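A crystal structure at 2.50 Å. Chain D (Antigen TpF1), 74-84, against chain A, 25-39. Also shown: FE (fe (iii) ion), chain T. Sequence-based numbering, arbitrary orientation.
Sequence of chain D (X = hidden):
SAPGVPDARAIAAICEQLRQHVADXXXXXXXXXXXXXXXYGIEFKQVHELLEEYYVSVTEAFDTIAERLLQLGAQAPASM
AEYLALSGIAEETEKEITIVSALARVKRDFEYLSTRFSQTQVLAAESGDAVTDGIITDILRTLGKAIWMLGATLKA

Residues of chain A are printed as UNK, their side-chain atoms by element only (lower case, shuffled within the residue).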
# COMPACT_ATOMS: atom_id res chain seq x y z
N ALA D 74 -4.10 -6.14 38.90
CA ALA D 74 -4.27 -7.57 39.09
C ALA D 74 -3.41 -8.35 38.09
O ALA D 74 -2.79 -7.77 37.20
CB ALA D 74 -5.75 -7.95 38.92
N GLN D 75 -3.37 -9.67 38.26
CA GLN D 75 -2.63 -10.51 37.33
C GLN D 75 -3.70 -11.27 36.58
O GLN D 75 -4.74 -11.62 37.14
CB GLN D 75 -1.70 -11.47 38.08
CG GLN D 75 -0.80 -10.76 39.07
CD GLN D 75 0.52 -11.46 39.29
OE1 GLN D 75 1.44 -11.34 38.49
NE2 GLN D 75 0.61 -12.22 40.38
N ALA D 76 -3.45 -11.51 35.30
CA ALA D 76 -4.44 -12.19 34.48
C ALA D 76 -4.31 -13.70 34.52
O ALA D 76 -3.20 -14.24 34.60
CB ALA D 76 -4.32 -11.70 33.04
N PRO D 77 -5.45 -14.41 34.51
CA PRO D 77 -5.40 -15.87 34.52
C PRO D 77 -4.68 -16.24 33.22
O PRO D 77 -5.04 -15.73 32.15
CB PRO D 77 -6.87 -16.28 34.55
CG PRO D 77 -7.56 -15.13 33.87
CD PRO D 77 -6.85 -13.94 34.48
N ALA D 78 -3.67 -17.09 33.30
CA ALA D 78 -2.91 -17.42 32.11
C ALA D 78 -2.55 -18.89 31.97
O ALA D 78 -1.38 -19.24 31.86
CB ALA D 78 -1.65 -16.58 32.07
N SER D 79 -3.56 -19.75 31.95
CA SER D 79 -3.34 -21.17 31.78
C SER D 79 -4.70 -21.78 31.50
O SER D 79 -5.73 -21.25 31.94
CB SER D 79 -2.75 -21.81 33.04
OG SER D 79 -3.69 -21.82 34.10
N MET D 80 -4.72 -22.88 30.76
CA MET D 80 -5.97 -23.54 30.44
C MET D 80 -6.61 -24.07 31.70
O MET D 80 -7.83 -24.07 31.84
CB MET D 80 -5.72 -24.67 29.45
CG MET D 80 -5.27 -24.19 28.09
SD MET D 80 -5.02 -25.52 26.91
CE MET D 80 -4.57 -24.58 25.45
N ALA D 81 -5.77 -24.51 32.64
CA ALA D 81 -6.28 -25.03 33.90
C ALA D 81 -7.14 -23.97 34.58
O ALA D 81 -8.26 -24.25 35.01
CB ALA D 81 -5.12 -25.46 34.80
N GLU D 82 -6.62 -22.75 34.67
CA GLU D 82 -7.38 -21.68 35.32
C GLU D 82 -8.62 -21.34 34.52
O GLU D 82 -9.69 -21.11 35.09
CB GLU D 82 -6.54 -20.41 35.46
CG GLU D 82 -5.26 -20.58 36.22
CD GLU D 82 -4.43 -19.30 36.22
OE1 GLU D 82 -4.78 -18.36 36.97
OE2 GLU D 82 -3.44 -19.23 35.45
N TYR D 83 -8.48 -21.29 33.19
CA TYR D 83 -9.62 -20.96 32.34
C TYR D 83 -10.75 -21.96 32.51
O TYR D 83 -11.90 -21.57 32.65
CB TYR D 83 -9.21 -20.89 30.87
CG TYR D 83 -8.20 -19.81 30.57
CD1 TYR D 83 -8.15 -18.66 31.35
CD2 TYR D 83 -7.32 -19.93 29.50
CE1 TYR D 83 -7.23 -17.65 31.07
CE2 TYR D 83 -6.40 -18.93 29.22
CZ TYR D 83 -6.36 -17.79 30.01
OH TYR D 83 -5.46 -16.78 29.73
N LEU D 84 -10.41 -23.25 32.51
CA LEU D 84 -11.42 -24.27 32.69
C LEU D 84 -12.09 -24.15 34.06
O LEU D 84 -13.26 -24.50 34.23
CB LEU D 84 -10.81 -25.66 32.53
CG LEU D 84 -10.44 -26.03 31.09
CD1 LEU D 84 -9.81 -27.42 31.04
CD2 LEU D 84 -11.70 -25.97 30.24
N UNK A 25 1.08 -26.95 21.00
CA UNK A 25 1.02 -25.61 20.46
C UNK A 25 -0.06 -24.83 21.17
O UNK A 25 0.14 -23.67 21.54
c UNK A 25 1.88 -25.52 17.95
c UNK A 25 0.73 -25.65 18.95
c UNK A 25 1.79 -26.63 16.91
c UNK A 25 3.23 -25.55 18.64
N UNK A 26 -1.21 -25.46 21.38
CA UNK A 26 -2.31 -24.81 22.07
C UNK A 26 -1.88 -24.35 23.46
O UNK A 26 -2.11 -23.21 23.85
N UNK A 27 -1.23 -25.25 24.19
CA UNK A 27 -0.75 -24.94 25.53
C UNK A 27 0.31 -23.83 25.49
O UNK A 27 0.31 -22.92 26.32
c UNK A 27 -1.27 -27.21 26.46
c UNK A 27 0.55 -25.84 27.49
c UNK A 27 -0.16 -26.21 26.19
N UNK A 28 1.23 -23.92 24.54
CA UNK A 28 2.28 -22.93 24.42
C UNK A 28 1.68 -21.56 24.11
O UNK A 28 2.15 -20.53 24.62
c UNK A 28 5.44 -23.00 22.23
c UNK A 28 4.99 -21.93 24.46
c UNK A 28 4.73 -23.15 23.58
c UNK A 28 3.24 -23.32 23.31
N UNK A 29 0.65 -21.56 23.27
CA UNK A 29 -0.01 -20.32 22.88
C UNK A 29 -0.43 -19.49 24.09
O UNK A 29 -0.19 -18.28 24.15
c UNK A 29 -3.38 -17.08 20.79
o UNK A 29 -4.10 -15.97 20.39
c UNK A 29 -2.13 -17.36 20.24
c UNK A 29 -3.93 -17.93 21.74
c UNK A 29 -1.99 -19.38 21.59
c UNK A 29 -1.24 -20.62 22.02
c UNK A 29 -3.24 -19.08 22.13
c UNK A 29 -1.45 -18.51 20.64
N UNK A 30 -1.05 -20.15 25.06
CA UNK A 30 -1.50 -19.47 26.26
C UNK A 30 -0.34 -19.19 27.22
O UNK A 30 -0.31 -18.16 27.88
c UNK A 30 -5.04 -20.94 26.59
c UNK A 30 -2.60 -20.27 26.94
c UNK A 30 -3.88 -20.10 26.11
c UNK A 30 -2.81 -19.80 28.38
N UNK A 31 0.62 -20.10 27.25
CA UNK A 31 1.79 -19.93 28.10
C UNK A 31 2.54 -18.66 27.67
O UNK A 31 3.01 -17.89 28.51
c UNK A 31 5.53 -22.83 29.94
c UNK A 31 4.41 -22.67 28.93
c UNK A 31 2.67 -21.17 27.98
c UNK A 31 3.76 -21.30 29.02
n UNK A 31 6.11 -24.20 29.92
N UNK A 32 2.66 -18.45 26.36
CA UNK A 32 3.35 -17.28 25.85
C UNK A 32 2.61 -16.01 26.24
O UNK A 32 3.23 -14.96 26.45
c UNK A 32 4.35 -18.64 22.35
c UNK A 32 4.49 -18.44 23.84
c UNK A 32 5.90 -18.03 24.20
c UNK A 32 3.51 -17.37 24.32
N UNK A 33 1.28 -16.07 26.34
CA UNK A 33 0.54 -14.89 26.75
C UNK A 33 0.88 -14.60 28.21
O UNK A 33 1.00 -13.44 28.62
c UNK A 33 -0.97 -15.10 26.63
n UNK A 33 -2.42 -14.07 23.42
c UNK A 33 -1.90 -15.25 23.13
c UNK A 33 -1.51 -14.85 25.25
n UNK A 33 -1.35 -15.74 24.22
c UNK A 33 -2.19 -13.80 24.74
N UNK A 34 1.05 -15.66 28.99
CA UNK A 34 1.40 -15.52 30.38
C UNK A 34 2.66 -14.66 30.49
O UNK A 34 2.65 -13.63 31.17
o UNK A 34 2.30 -16.00 33.13
c UNK A 34 1.66 -16.87 32.51
c UNK A 34 1.65 -16.90 31.00
n UNK A 34 0.97 -17.82 33.13
N UNK A 35 3.73 -15.07 29.82
CA UNK A 35 4.97 -14.31 29.86
C UNK A 35 4.75 -12.92 29.28
O UNK A 35 5.24 -11.92 29.81
o UNK A 35 6.99 -20.23 31.10
c UNK A 35 6.37 -16.41 29.60
c UNK A 35 6.83 -18.97 30.60
c UNK A 35 6.07 -15.03 29.07
c UNK A 35 6.46 -16.65 30.97
c UNK A 35 6.76 -18.76 29.23
c UNK A 35 6.53 -17.49 28.74
c UNK A 35 6.68 -17.92 31.47
N UNK A 36 4.01 -12.88 28.19
CA UNK A 36 3.67 -11.64 27.50
C UNK A 36 3.12 -10.62 28.49
O UNK A 36 3.50 -9.45 28.46
c UNK A 36 2.61 -11.97 26.43
n UNK A 36 2.94 -10.08 24.79
c UNK A 36 2.24 -9.12 24.21
c UNK A 36 0.91 -10.20 25.59
n UNK A 36 1.01 -9.17 24.68
c UNK A 36 2.13 -10.78 25.66
N UNK A 37 2.23 -11.07 29.36
CA UNK A 37 1.60 -10.21 30.35
C UNK A 37 2.36 -9.98 31.65
O UNK A 37 2.33 -8.88 32.21
c UNK A 37 0.23 -10.77 30.77
c UNK A 37 -3.02 -13.98 29.81
c UNK A 37 -1.71 -11.99 29.52
n UNK A 37 -2.01 -10.52 27.85
c UNK A 37 -0.97 -10.07 28.63
c UNK A 37 -2.48 -11.70 28.37
c UNK A 37 -0.75 -10.94 29.66
c UNK A 37 -3.78 -13.66 28.67
c UNK A 37 -3.52 -12.53 27.94
c UNK A 37 -1.99 -13.15 30.24
N UNK A 38 3.06 -11.00 32.12
CA UNK A 38 3.71 -10.89 33.41
C UNK A 38 5.20 -10.65 33.52
O UNK A 38 5.71 -10.54 34.64
c UNK A 38 0.81 -11.48 34.67
n UNK A 38 -0.37 -12.15 34.47
c UNK A 38 3.30 -12.11 34.24
n UNK A 38 1.20 -13.47 33.88
c UNK A 38 1.81 -12.31 34.30
c UNK A 38 -0.11 -13.35 33.99
N UNK A 39 5.90 -10.56 32.41
CA UNK A 39 7.33 -10.29 32.51
C UNK A 39 7.47 -8.85 33.00
O UNK A 39 6.51 -8.08 32.95
c UNK A 39 8.14 -9.30 28.85
c UNK A 39 8.05 -10.40 31.15
c UNK A 39 7.35 -9.51 30.12
c UNK A 39 8.13 -11.85 30.72
FE FE T . -0.81 -8.02 24.84

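Position 25 of chain A carries four carbons forked at the second and stays out of reach of chain D: Leu A25. Position 26 has no side-chain atoms, and its carbonyl O lies 3.2 Å from Met D80 CE; it is Gly A26. At position 27 one carbon bears two more, the mark of valine, and Val A27 CG2 is 4.1 Å from Met D80 SD. Position 28, four carbons forked at the second, its CA-to-CB bond directed away from chain D, is Leu A28. Position 29 shows one carbon, then a six-carbon ring bearing an oxygen, without contact here: Tyr A29.

Position 30 has four carbons forked at the first, one arm two carbons long; its CA-to-CB bond points toward chain D, and its carbons touch Ala D78, Ser D79, Met D80 and Tyr D83. This is isoleucine; Ile A30 CD1 lies 3.6 Å from both Met D80 CG and Tyr D83 CE2, meeting the tyrosine ring at its edge, while CG2 is 3.6 Å from Ser D79 N. Position 31, four carbons in a row ending in nitrogen, has its CA-to-CB bond pointing away: Lys A31. Position 32, four carbons forked at the second, is the distant Leu A32. Position 33 has one carbon and a five-membered ring with two nitrogens, a histidine; His A33 ND1 donates to Tyr A29 O (2.8 Å).

Position 34 has two carbons, the second carrying one oxygen and one nitrogen, and its end reaches the turn. As an asparagine, Asn A34 donates from ND2 to Ala D78 O at 3.0 Å. Position 35 has one carbon, then a six-carbon ring bearing an oxygen; its CA-to-CB bond points away from chain D: Tyr A35. Position 36 has one carbon and a five-membered ring with two nitrogens, one bound to the iron; this is His A36, with NE2 2.1 Å from FE. Position 37 bears fused five- and six-membered rings holding one nitrogen, so it is tryptophan, and Trp A37 CZ3 sits 3.7 Å from Ala D78 CB. Position 38 carries another two-nitrogen five-membered ring, reaching the backbone of Ala D76: His A38, whose NE2 accepts from Ala D76 N at 3.3 Å. Position 39, four carbons forked at the first with one longer arm, is Ile A39, the first residue to leave helical geometry.

Two hydrogen bonds engage the loop backbone, and they are coupled: His A38 ND1 donates to Asn A34 OD1 (2.9 Å), leaving NE2 as acceptor. Around them, Trp A37 packs against Ala D76 and Ala D78, while Ile A30 packs against Met D80 and Tyr D83.

Chain A, residues 25-39: LGVLYIKLHNYHWHI
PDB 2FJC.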